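Local structure of ABC transporter, periplasmic substrate-binding protein (2HPG) at residues Ala90-Phe95 / Asn312-Glu317. The protein probably binds a solute in the periplasm for a tripartite ATP-independent (TRAP) transporter, as a thermophilic member of the DctP family of extracellular binding proteins. Sequence-based numbering, arbitrary orientation.
Sequences AYFIDF and NQLIKE
In the DctP-type binding-protein fold, the C-terminal helix 308-318 packs against the short helical turn 92-95 through one apolar side-chain touch, Phe92 with Leu314, and one between Ile315 and the backbone carbonyl of Phe95. The first is a methyl group against the edge of a ring: Leu314 CD1 lies near the plane of the Phe92 phenyl group, 3.9 Å from Phe92 CE1 and about equally far from Phe92 CZ. It therefore meets the outer rim of the ring and not a face, and the two side chains cross at about a right angle. Phe92 reaches this position because its CG is anti to the backbone N, and this chi1 of 171° swings the ring out toward helix 308-318. The second touch uses backbone on one side, with Ile315 CG1 4.1 Å from Phe95 O. Here the Phe95 ring itself turns away from the C-terminal helix and lays one face over Tyr91 CB, which sits 3.8 Å above the ring plane and towards its rim. Tyr91 is the N-cap residue of the turn, and its carbonyl O accepts a hydrogen bond from Phe95 N at 2.9 Å. Within helix 308-318, one turn apart, Gln313 NE2 donates to Glu317 OE2 at 2.6 Å (162°), and Glu317 OE2 accepts through its anti lone pair. This carboxylate oxygen is also hydrogen-bonded to Thr116 OG1, which ties the helix to the start of helix 115-128. Ile111 of helix 101-112 touches both Phe92 and Leu314, while Trp120 of helix 115-128 adds to the packing round Leu314. Tyr302 of helix 291-305 lies against Phe92, and Tyr91 OH is hydrogen-bonded to Thr222 O of strand 218-234, linking the turn to the central sheet.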
loop_
_atom_site.group_PDB
_atom_site.type_symbol
_atom_site.label_atom_id
_atom_site.label_comp_id
_atom_site.label_asym_id
_atom_site.label_seq_id
_atom_site.Cartn_x
_atom_site.Cartn_y
_atom_site.Cartn_z
ATOM N N ALA A 90 1.536 -3.493 -10.964
ATOM C CA ALA A 90 2.303 -4.724 -10.779
ATOM C C ALA A 90 3.761 -4.495 -11.102
ATOM O O ALA A 90 4.075 -3.869 -12.095
ATOM C CB ALA A 90 1.737 -5.859 -11.644
ATOM N N TYR A 91 4.632 -4.985 -10.223
ATOM C CA TYR A 91 6.104 -4.926 -10.365
ATOM C C TYR A 91 6.754 -3.553 -10.412
ATOM O O TYR A 91 7.956 -3.486 -10.632
ATOM C CB TYR A 91 6.607 -5.793 -11.542
ATOM C CG TYR A 91 6.325 -7.242 -11.299
ATOM C CD1 TYR A 91 5.270 -7.873 -11.929
ATOM C CD2 TYR A 91 7.072 -7.969 -10.375
ATOM C CE1 TYR A 91 4.979 -9.197 -11.664
ATOM C CE2 TYR A 91 6.787 -9.310 -10.120
ATOM C CZ TYR A 91 5.754 -9.911 -10.772
ATOM O OH TYR A 91 5.451 -11.235 -10.502
ATOM N N PHE A 92 5.999 -2.479 -10.152
ATOM C CA PHE A 92 6.576 -1.130 -10.089
ATOM C C PHE A 92 7.926 -1.065 -9.354
ATOM O O PHE A 92 8.902 -0.527 -9.885
ATOM C CB PHE A 92 5.582 -0.098 -9.479
ATOM C CG PHE A 92 6.217 1.252 -9.206
ATOM C CD1 PHE A 92 6.365 2.180 -10.235
ATOM C CD2 PHE A 92 6.716 1.561 -7.951
ATOM C CE1 PHE A 92 6.994 3.408 -10.004
ATOM C CE2 PHE A 92 7.362 2.768 -7.708
ATOM C CZ PHE A 92 7.484 3.710 -8.737
ATOM N N ILE A 93 8.016 -1.560 -8.124
ATOM C CA ILE A 93 9.267 -1.372 -7.372
ATOM C C ILE A 93 10.407 -2.171 -8.038
ATOM O O ILE A 93 11.588 -1.815 -7.906
ATOM C CB ILE A 93 9.141 -1.714 -5.854
ATOM C CG1 ILE A 93 10.097 -0.854 -5.026
ATOM C CG2 ILE A 93 9.425 -3.173 -5.586
ATOM C CD1 ILE A 93 9.618 0.589 -4.833
ATOM N N ASP A 94 10.053 -3.228 -8.766
ATOM C CA ASP A 94 11.069 -4.042 -9.459
ATOM C C ASP A 94 11.567 -3.345 -10.708
ATOM O O ASP A 94 12.758 -3.343 -10.982
ATOM C CB ASP A 94 10.546 -5.428 -9.817
ATOM C CG ASP A 94 10.620 -6.387 -8.655
ATOM O OD1 ASP A 94 11.589 -7.170 -8.592
ATOM O OD2 ASP A 94 9.736 -6.327 -7.785
ATOM N N PHE A 95 10.651 -2.764 -11.465
ATOM C CA PHE A 95 11.008 -1.900 -12.585
ATOM C C PHE A 95 11.844 -0.708 -12.145
ATOM O O PHE A 95 12.659 -0.220 -12.919
ATOM C CB PHE A 95 9.766 -1.422 -13.320
ATOM C CG PHE A 95 8.964 -2.528 -13.955
ATOM C CD1 PHE A 95 9.582 -3.577 -14.607
ATOM C CD2 PHE A 95 7.584 -2.468 -13.974
ATOM C CE1 PHE A 95 8.833 -4.571 -15.222
ATOM C CE2 PHE A 95 6.834 -3.453 -14.568
ATOM C CZ PHE A 95 7.458 -4.508 -15.193
ATOM N N ASN A 312 8.580 5.482 -16.904
ATOM C CA ASN A 312 9.816 5.879 -17.596
ATOM C C ASN A 312 10.365 7.199 -17.077
ATOM O O ASN A 312 11.583 7.342 -16.823
ATOM C CB ASN A 312 9.545 5.956 -19.098
ATOM C CG ASN A 312 9.382 4.584 -19.723
ATOM O OD1 ASN A 312 10.132 3.662 -19.396
ATOM N ND2 ASN A 312 8.400 4.434 -20.608
ATOM N N GLN A 313 9.455 8.148 -16.874
ATOM C CA GLN A 313 9.835 9.427 -16.312
ATOM C C GLN A 313 10.455 9.260 -14.943
ATOM O O GLN A 313 11.463 9.880 -14.653
ATOM C CB GLN A 313 8.645 10.383 -16.250
ATOM C CG GLN A 313 9.070 11.819 -15.953
ATOM C CD GLN A 313 10.053 12.390 -16.996
ATOM O OE1 GLN A 313 9.781 12.366 -18.200
ATOM N NE2 GLN A 313 11.187 12.913 -16.525
ATOM N N LEU A 314 9.880 8.404 -14.105
ATOM C CA LEU A 314 10.474 8.126 -12.788
ATOM C C LEU A 314 11.822 7.383 -12.880
ATOM O O LEU A 314 12.750 7.656 -12.095
ATOM C CB LEU A 314 9.489 7.350 -11.890
ATOM C CG LEU A 314 8.373 8.160 -11.207
ATOM C CD1 LEU A 314 7.408 7.245 -10.428
ATOM C CD2 LEU A 314 8.962 9.241 -10.283
ATOM N N ILE A 315 11.922 6.448 -13.825
ATOM C CA ILE A 315 13.166 5.670 -14.035
ATOM C C ILE A 315 14.358 6.606 -14.335
ATOM O O ILE A 315 15.426 6.520 -13.695
ATOM C CB ILE A 315 12.994 4.624 -15.174
ATOM C CG1 ILE A 315 12.121 3.448 -14.707
ATOM C CG2 ILE A 315 14.345 4.092 -15.619
ATOM C CD1 ILE A 315 11.483 2.640 -15.829
ATOM N N LYS A 316 14.140 7.511 -15.285
ATOM C CA LYS A 316 15.109 8.561 -15.650
ATOM C C LYS A 316 15.719 9.340 -14.481
ATOM O O LYS A 316 16.948 9.439 -14.361
ATOM C CB LYS A 316 14.433 9.553 -16.586
ATOM C CG LYS A 316 15.287 10.756 -16.975
ATOM C CD LYS A 316 14.559 11.610 -18.003
ATOM C CE LYS A 316 15.332 12.883 -18.295
ATOM N NZ LYS A 316 14.642 13.676 -19.350
ATOM N N GLU A 317 14.869 9.907 -13.631
ATOM C CA GLU A 317 15.331 10.810 -12.576
ATOM C C GLU A 317 15.970 10.067 -11.399
ATOM O O GLU A 317 16.842 10.608 -10.687
ATOM C CB GLU A 317 14.165 11.708 -12.125
ATOM C CG GLU A 317 13.669 12.615 -13.255
ATOM C CD GLU A 317 12.313 13.240 -13.006
ATOM O OE1 GLU A 317 12.005 13.573 -11.846
ATOM O OE2 GLU A 317 11.557 13.405 -13.988
#